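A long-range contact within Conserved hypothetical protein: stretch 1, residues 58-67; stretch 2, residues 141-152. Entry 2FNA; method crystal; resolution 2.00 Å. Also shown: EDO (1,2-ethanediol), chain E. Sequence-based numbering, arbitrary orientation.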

ATOM      1  N   TYR A  58     -12.299 -15.028  -2.450  1.00 34.16           N
ATOM      2  CA  TYR A  58     -11.835 -13.741  -1.995  1.00 34.14           C
ATOM      3  C   TYR A  58     -12.520 -12.609  -2.749  1.00 35.78           C
ATOM      4  O   TYR A  58     -13.106 -12.804  -3.842  1.00 34.27           O
ATOM      5  CB  TYR A  58     -10.313 -13.641  -2.143  1.00 35.17           C
ATOM      6  CG  TYR A  58      -9.836 -13.585  -3.582  1.00 39.09           C
ATOM      7  CD1 TYR A  58      -9.581 -14.761  -4.307  1.00 45.14           C
ATOM      8  CD2 TYR A  58      -9.655 -12.366  -4.227  1.00 38.55           C
ATOM      9  CE1 TYR A  58      -9.149 -14.716  -5.653  1.00 40.59           C
ATOM     10  CE2 TYR A  58      -9.232 -12.313  -5.576  1.00 39.28           C
ATOM     11  CZ  TYR A  58      -8.973 -13.487  -6.267  1.00 42.46           C
ATOM     12  OH  TYR A  58      -8.550 -13.411  -7.569  1.00 42.68           O
ATOM     13  N   ILE A  59     -12.472 -11.445  -2.098  1.00 35.65           N
ATOM     14  CA  ILE A  59     -12.902 -10.162  -2.612  1.00 37.09           C
ATOM     15  C   ILE A  59     -11.645  -9.290  -2.572  1.00 35.97           C
ATOM     16  O   ILE A  59     -11.014  -9.186  -1.537  1.00 36.78           O
ATOM     17  CB  ILE A  59     -13.975  -9.549  -1.660  1.00 39.10           C
ATOM     18  CG1 ILE A  59     -15.325 -10.257  -1.836  1.00 41.59           C
ATOM     19  CG2 ILE A  59     -14.085  -8.024  -1.828  1.00 45.18           C
ATOM     20  CD1 ILE A  59     -15.989 -10.028  -3.160  1.00 45.29           C
ATOM     21  N   TYR A  60     -11.265  -8.693  -3.691  1.00 35.28           N
ATOM     22  CA  TYR A  60     -10.063  -7.877  -3.731  1.00 37.77           C
ATOM     23  C   TYR A  60     -10.381  -6.427  -4.014  1.00 39.27           C
ATOM     24  O   TYR A  60     -10.680  -6.083  -5.144  1.00 40.06           O
ATOM     25  CB  TYR A  60      -9.120  -8.404  -4.808  1.00 38.30           C
ATOM     26  CG  TYR A  60      -7.703  -7.966  -4.642  1.00 34.36           C
ATOM     27  CD1 TYR A  60      -7.336  -6.620  -4.793  1.00 40.58           C
ATOM     28  CD2 TYR A  60      -6.714  -8.889  -4.309  1.00 35.60           C
ATOM     29  CE1 TYR A  60      -6.022  -6.231  -4.629  1.00 40.24           C
ATOM     30  CE2 TYR A  60      -5.404  -8.508  -4.164  1.00 35.79           C
ATOM     31  CZ  TYR A  60      -5.068  -7.182  -4.313  1.00 38.69           C
ATOM     32  OH  TYR A  60      -3.762  -6.792  -4.168  1.00 38.67           O
ATOM     33  N   LEU A  61     -10.310  -5.569  -2.998  1.00 40.63           N
ATOM     34  CA  LEU A  61     -10.519  -4.130  -3.206  1.00 40.12           C
ATOM     35  C   LEU A  61      -9.192  -3.397  -3.415  1.00 38.23           C
ATOM     36  O   LEU A  61      -8.411  -3.215  -2.476  1.00 37.25           O
ATOM     37  CB  LEU A  61     -11.302  -3.506  -2.052  1.00 39.31           C
ATOM     38  CG  LEU A  61     -12.719  -4.045  -1.805  1.00 44.48           C
ATOM     39  CD1 LEU A  61     -13.464  -3.178  -0.784  1.00 45.99           C
ATOM     40  CD2 LEU A  61     -13.515  -4.081  -3.097  1.00 49.30           C
ATOM     41  N   ASP A  62      -8.954  -3.004  -4.668  1.00 37.56           N
ATOM     42  CA  ASP A  62      -7.774  -2.255  -5.072  1.00 39.34           C
ATOM     43  C   ASP A  62      -8.044  -0.742  -4.925  1.00 37.61           C
ATOM     44  O   ASP A  62      -8.659  -0.109  -5.776  1.00 41.64           O
ATOM     45  CB  ASP A  62      -7.406  -2.648  -6.493  1.00 41.32           C
ATOM     46  CG  ASP A  62      -6.097  -2.076  -6.931  1.00 44.55           C
ATOM     47  OD1 ASP A  62      -5.266  -1.744  -6.069  1.00 48.63           O
ATOM     48  OD2 ASP A  62      -5.900  -1.958  -8.155  1.00 40.99           O
ATOM     49  N   LEU A  63      -7.647  -0.182  -3.796  1.00 34.83           N
ATOM     50  CA  LEU A  63      -8.107   1.150  -3.383  1.00 34.09           C
ATOM     51  C   LEU A  63      -7.160   2.209  -3.871  1.00 33.73           C
ATOM     52  O   LEU A  63      -7.426   3.389  -3.747  1.00 33.60           O
ATOM     53  CB  LEU A  63      -8.286   1.193  -1.863  1.00 35.29           C
ATOM     54  CG  LEU A  63      -9.316   0.176  -1.347  1.00 37.08           C
ATOM     55  CD1 LEU A  63      -9.232  -0.060   0.171  1.00 39.17           C
ATOM     56  CD2 LEU A  63     -10.734   0.592  -1.781  1.00 34.06           C
ATOM     57  N   ARG A  64      -6.030   1.770  -4.425  1.00 33.56           N
ATOM     58  CA  ARG A  64      -5.093   2.649  -5.104  1.00 37.50           C
ATOM     59  C   ARG A  64      -5.784   3.448  -6.190  1.00 37.06           C
ATOM     60  O   ARG A  64      -5.347   4.535  -6.513  1.00 38.14           O
ATOM     61  CB  ARG A  64      -3.970   1.852  -5.798  1.00 40.56           C
ATOM     62  CG  ARG A  64      -2.593   1.935  -5.159  1.00 49.71           C
ATOM     63  CD  ARG A  64      -1.459   2.222  -6.198  1.00 59.69           C
ATOM     64  NE  ARG A  64      -1.665   1.576  -7.506  1.00 58.46           N
ATOM     65  N   LYS A  65      -6.825   2.902  -6.805  1.00 38.38           N
ATOM     66  CA  LYS A  65      -7.563   3.695  -7.778  1.00 39.80           C
ATOM     67  C   LYS A  65      -8.231   4.959  -7.229  1.00 40.79           C
ATOM     68  O   LYS A  65      -8.769   5.743  -8.011  1.00 38.60           O
ATOM     69  CB  LYS A  65      -8.614   2.840  -8.491  1.00 43.62           C
ATOM     70  CG  LYS A  65      -9.720   2.292  -7.636  1.00 45.68           C
ATOM     71  CD  LYS A  65     -10.569   1.326  -8.469  1.00 57.47           C
ATOM     72  CE  LYS A  65      -9.932  -0.053  -8.599  1.00 53.02           C
ATOM     73  NZ  LYS A  65     -10.356  -0.738  -9.850  1.00 65.39           N
ATOM     74  N   PHE A  66      -8.226   5.148  -5.901  1.00 39.28           N
ATOM     75  CA  PHE A  66      -8.746   6.357  -5.306  1.00 39.08           C
ATOM     76  C   PHE A  66      -7.651   7.306  -4.847  1.00 39.00           C
ATOM     77  O   PHE A  66      -7.964   8.335  -4.273  1.00 37.36           O
ATOM     78  CB  PHE A  66      -9.660   5.998  -4.126  1.00 39.34           C
ATOM     79  CG  PHE A  66     -10.850   5.195  -4.527  1.00 32.05           C
ATOM     80  CD1 PHE A  66     -11.829   5.760  -5.327  1.00 36.53           C
ATOM     81  CD2 PHE A  66     -10.993   3.864  -4.145  1.00 31.42           C
ATOM     82  CE1 PHE A  66     -12.944   5.026  -5.742  1.00 40.24           C
ATOM     83  CE2 PHE A  66     -12.115   3.134  -4.537  1.00 37.30           C
ATOM     84  CZ  PHE A  66     -13.098   3.737  -5.356  1.00 34.68           C
ATOM     85  N   GLU A  67      -6.382   6.972  -5.096  1.00 37.76           N
ATOM     86  CA  GLU A  67      -5.274   7.730  -4.510  1.00 41.38           C
ATOM     87  C   GLU A  67      -5.229   9.187  -4.964  1.00 38.31           C
ATOM     88  O   GLU A  67      -4.771  10.048  -4.210  1.00 36.53           O
ATOM     89  CB  GLU A  67      -3.919   7.043  -4.747  1.00 43.25           C
ATOM     90  CG  GLU A  67      -3.437   7.109  -6.194  1.00 48.69           C
ATOM     91  CD  GLU A  67      -2.301   6.112  -6.493  1.00 50.02           C
ATOM     92  OE1 GLU A  67      -1.518   5.795  -5.560  1.00 48.17           O
ATOM     93  OE2 GLU A  67      -2.210   5.679  -7.678  1.00 51.47           O
ATOM     94  N   ILE A 141     -11.026 -11.068   2.549  1.00 28.58           N
ATOM     95  CA  ILE A 141     -11.412  -9.743   2.140  1.00 31.53           C
ATOM     96  C   ILE A 141     -10.144  -8.910   2.130  1.00 31.30           C
ATOM     97  O   ILE A 141      -9.530  -8.673   3.182  1.00 27.99           O
ATOM     98  CB  ILE A 141     -12.415  -9.076   3.078  1.00 32.93           C
ATOM     99  CG1 ILE A 141     -13.588  -9.996   3.398  1.00 34.79           C
ATOM    100  CG2 ILE A 141     -12.886  -7.761   2.458  1.00 33.38           C
ATOM    101  CD1 ILE A 141     -14.645 -10.082   2.357  1.00 45.80           C
ATOM    102  N   VAL A 142      -9.749  -8.498   0.930  1.00 31.47           N
ATOM    103  CA  VAL A 142      -8.543  -7.728   0.741  1.00 33.07           C
ATOM    104  C   VAL A 142      -8.901  -6.287   0.559  1.00 33.26           C
ATOM    105  O   VAL A 142      -9.691  -5.929  -0.341  1.00 32.85           O
ATOM    106  CB  VAL A 142      -7.739  -8.219  -0.495  1.00 31.61           C
ATOM    107  CG1 VAL A 142      -6.483  -7.435  -0.670  1.00 36.19           C
ATOM    108  CG2 VAL A 142      -7.428  -9.699  -0.370  1.00 41.45           C
ATOM    109  N   LEU A 143      -8.285  -5.465   1.402  1.00 33.00           N
ATOM    110  CA  LEU A 143      -8.359  -4.028   1.300  1.00 34.71           C
ATOM    111  C   LEU A 143      -6.956  -3.566   1.041  1.00 34.06           C
ATOM    112  O   LEU A 143      -6.194  -3.333   1.968  1.00 29.34           O
ATOM    113  CB  LEU A 143      -8.895  -3.435   2.600  1.00 35.23           C
ATOM    114  CG  LEU A 143     -10.253  -3.960   3.085  1.00 33.90           C
ATOM    115  CD1 LEU A 143     -10.643  -3.298   4.364  1.00 42.84           C
ATOM    116  CD2 LEU A 143     -11.321  -3.747   2.058  1.00 40.02           C
ATOM    117  N   ASP A 144      -6.609  -3.478  -0.236  1.00 33.81           N
ATOM    118  CA  ASP A 144      -5.258  -3.159  -0.628  1.00 36.14           C
ATOM    119  C   ASP A 144      -5.135  -1.635  -0.701  1.00 36.30           C
ATOM    120  O   ASP A 144      -5.732  -0.983  -1.552  1.00 36.61           O
ATOM    121  CB  ASP A 144      -4.932  -3.846  -1.950  1.00 37.73           C
ATOM    122  CG  ASP A 144      -3.434  -3.850  -2.297  1.00 36.25           C
ATOM    123  OD1 ASP A 144      -2.599  -3.348  -1.516  1.00 36.01           O
ATOM    124  OD2 ASP A 144      -3.099  -4.367  -3.403  1.00 31.57           O
ATOM    125  N   GLU A 145      -4.332  -1.113   0.212  1.00 35.81           N
ATOM    126  CA  GLU A 145      -4.222   0.321   0.539  1.00 35.26           C
ATOM    127  C   GLU A 145      -5.449   0.822   1.325  1.00 34.17           C
ATOM    128  O   GLU A 145      -6.085   1.802   0.961  1.00 34.81           O
ATOM    129  CB  GLU A 145      -3.917   1.184  -0.693  1.00 32.87           C
ATOM    130  CG  GLU A 145      -2.563   0.842  -1.385  1.00 33.89           C
ATOM    131  CD  GLU A 145      -1.337   1.170  -0.571  1.00 31.88           C
ATOM    132  OE1 GLU A 145      -1.382   2.039   0.337  1.00 37.70           O
ATOM    133  OE2 GLU A 145      -0.283   0.543  -0.824  1.00 39.78           O
ATOM    134  N   ALA A 146      -5.743   0.129   2.419  1.00 33.86           N
ATOM    135  CA  ALA A 146      -6.934   0.360   3.216  1.00 31.85           C
ATOM    136  C   ALA A 146      -7.018   1.753   3.812  1.00 31.68           C
ATOM    137  O   ALA A 146      -8.122   2.245   4.015  1.00 33.07           O
ATOM    138  CB  ALA A 146      -7.027  -0.696   4.338  1.00 31.48           C
ATOM    139  N   GLN A 147      -5.862   2.378   4.104  1.00 32.88           N
ATOM    140  CA  GLN A 147      -5.821   3.745   4.613  1.00 32.78           C
ATOM    141  C   GLN A 147      -6.530   4.776   3.674  1.00 34.40           C
ATOM    142  O   GLN A 147      -6.894   5.835   4.108  1.00 35.12           O
ATOM    143  CB  GLN A 147      -4.383   4.201   4.958  1.00 31.58           C
ATOM    144  CG  GLN A 147      -3.488   4.716   3.801  1.00 30.84           C
ATOM    145  CD  GLN A 147      -2.971   3.619   2.883  1.00 33.05           C
ATOM    146  OE1 GLN A 147      -3.302   2.447   3.037  1.00 36.33           O
ATOM    147  NE2 GLN A 147      -2.155   3.996   1.944  1.00 33.42           N
ATOM    148  N   GLU A 148      -6.704   4.440   2.392  1.00 35.64           N
ATOM    149  CA  GLU A 148      -7.497   5.238   1.468  1.00 33.58           C
ATOM    150  C   GLU A 148      -8.952   5.450   1.947  1.00 34.38           C
ATOM    151  O   GLU A 148      -9.597   6.415   1.583  1.00 30.98           O
ATOM    152  CB  GLU A 148      -7.514   4.557   0.087  1.00 35.43           C
ATOM    153  CG  GLU A 148      -6.180   4.632  -0.667  1.00 38.15           C
ATOM    154  CD  GLU A 148      -5.801   6.046  -1.122  1.00 43.69           C
ATOM    155  OE1 GLU A 148      -6.697   6.851  -1.472  1.00 45.73           O
ATOM    156  OE2 GLU A 148      -4.590   6.350  -1.124  1.00 41.30           O
ATOM    157  N   LEU A 149      -9.464   4.512   2.729  1.00 33.27           N
ATOM    158  CA  LEU A 149     -10.831   4.561   3.279  1.00 32.92           C
ATOM    159  C   LEU A 149     -11.048   5.671   4.278  1.00 29.79           C
ATOM    160  O   LEU A 149     -12.180   5.981   4.645  1.00 30.08           O
ATOM    161  CB  LEU A 149     -11.158   3.228   3.931  1.00 32.03           C
ATOM    162  CG  LEU A 149     -11.237   2.021   2.992  1.00 36.98           C
ATOM    163  CD1 LEU A 149     -11.431   0.767   3.807  1.00 35.61           C
ATOM    164  CD2 LEU A 149     -12.378   2.158   2.013  1.00 39.64           C
ATOM    165  N   VAL A 150      -9.967   6.280   4.735  1.00 30.23           N
ATOM    166  CA  VAL A 150     -10.063   7.525   5.479  1.00 29.87           C
ATOM    167  C   VAL A 150     -10.861   8.574   4.689  1.00 33.16           C
ATOM    168  O   VAL A 150     -11.610   9.392   5.251  1.00 30.32           O
ATOM    169  CB  VAL A 150      -8.657   8.128   5.718  1.00 30.58           C
ATOM    170  CG1 VAL A 150      -8.772   9.524   6.233  1.00 36.70           C
ATOM    171  CG2 VAL A 150      -7.861   7.286   6.698  1.00 35.96           C
ATOM    172  N   LYS A 151     -10.650   8.552   3.385  1.00 29.97           N
ATOM    173  CA  LYS A 151     -11.344   9.452   2.442  1.00 32.26           C
ATOM    174  C   LYS A 151     -12.807   9.094   2.253  1.00 32.04           C
ATOM    175  O   LYS A 151     -13.579   9.891   1.738  1.00 36.37           O
ATOM    176  CB  LYS A 151     -10.652   9.380   1.096  1.00 28.51           C
ATOM    177  CG  LYS A 151      -9.212   9.841   1.086  1.00 30.60           C
ATOM    178  CD  LYS A 151      -8.533   9.361  -0.190  1.00 32.33           C
ATOM    179  CE  LYS A 151      -7.097   9.864  -0.313  1.00 35.58           C
ATOM    180  NZ  LYS A 151      -6.547   9.505  -1.660  1.00 30.72           N
ATOM    181  N   LEU A 152     -13.196   7.889   2.653  1.00 34.65           N
ATOM    182  CA  LEU A 152     -14.596   7.481   2.592  1.00 33.12           C
ATOM    183  C   LEU A 152     -15.382   7.996   3.844  1.00 34.60           C
ATOM    184  O   LEU A 152     -15.823   7.222   4.712  1.00 31.30           O
ATOM    185  CB  LEU A 152     -14.668   5.964   2.451  1.00 33.20           C
ATOM    186  CG  LEU A 152     -16.035   5.295   2.255  1.00 26.23           C
ATOM    187  CD1 LEU A 152     -16.592   5.521   0.882  1.00 32.51           C
ATOM    188  CD2 LEU A 152     -15.913   3.813   2.495  1.00 30.07           C
TER
HETATM  189  C1  EDO E 501     -12.216 -14.132  -6.789  1.00 52.36           C
HETATM  190  O1  EDO E 501     -12.472 -13.125  -7.776  1.00 51.86           O
HETATM  191  C2  EDO E 501     -13.514 -14.776  -6.321  1.00 49.31           C
HETATM  192  O2  EDO E 501     -13.231 -15.709  -5.261  1.00 42.21           O
HETATM  193  O   HOH W   1      -4.185  -0.929  -3.877  1.00 38.03           O
HETATM  194  O   HOH W   2      -2.434   4.503  -2.466  1.00 60.99           O

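Residues 58-62 and 141-144 run as neighbouring parallel strands, their axes 11° apart and 4.8 Å at closest approach. The register, Ile59 with Ile141 through Asp62 with Asp144, is fixed by a backbone ladder. Val142 N donates to Ile59 O (2.9 Å, N-H...O 168°) and Leu61 N to Val142 O (2.8 Å, 161°); Asp144 N then donates to Leu61 O (2.9 Å, 157°), and Leu63 N to Asp144 O (3.1 Å, 157°). Val142, Leu61 and Asp144 thus each use both N and O in the ladder, as parallel pairing requires.

Side chains alternate between the two faces. Ile59, Leu61, Ile141 and Leu143 share one, where branched apolar groups suit a buried layer: Leu61 CD1 lies 3.6 Å from Leu143 CD2. Tyr60, Val142, Asp62 and Asp144 occupy the other. Val142 CG1 sits 3.8 Å from the centroid of the Tyr60 ring, 11° off its normal, a CH-pi contact over the face; at the ring's edge, near its plane, Tyr60 OH donates to Asp144 OD2 (2.6 Å). Asp62 OD1 stands 4.3 Å from the like-charged Asp144 OD2. Water 1 donates to Asp62 OD1 (2.6 Å) and to Asp144 O (2.8 Å), giving that carbonyl a second donor besides Leu63 N.

Beyond the strands, Leu63 is buried against the second stretch, its CD1 4.0 Å from Leu149 CG. Lys151 extends its chain to the carbonyls closing stretch 1: NZ donates to Phe66 O (3.2 Å) and, weakly, to Glu67 O (3.2 Å). A salt bridge from Lys151 NZ to Glu148 OE1 (2.7 Å) supplies that carboxylate oxygen with a donor, although Phe66 O, another acceptor, lies 3.4 Å from Glu148 OE1. Water 2 donates to Glu148 OE2 (3.1 Å). Altogether the contact buries 751 Å², summed over both sides.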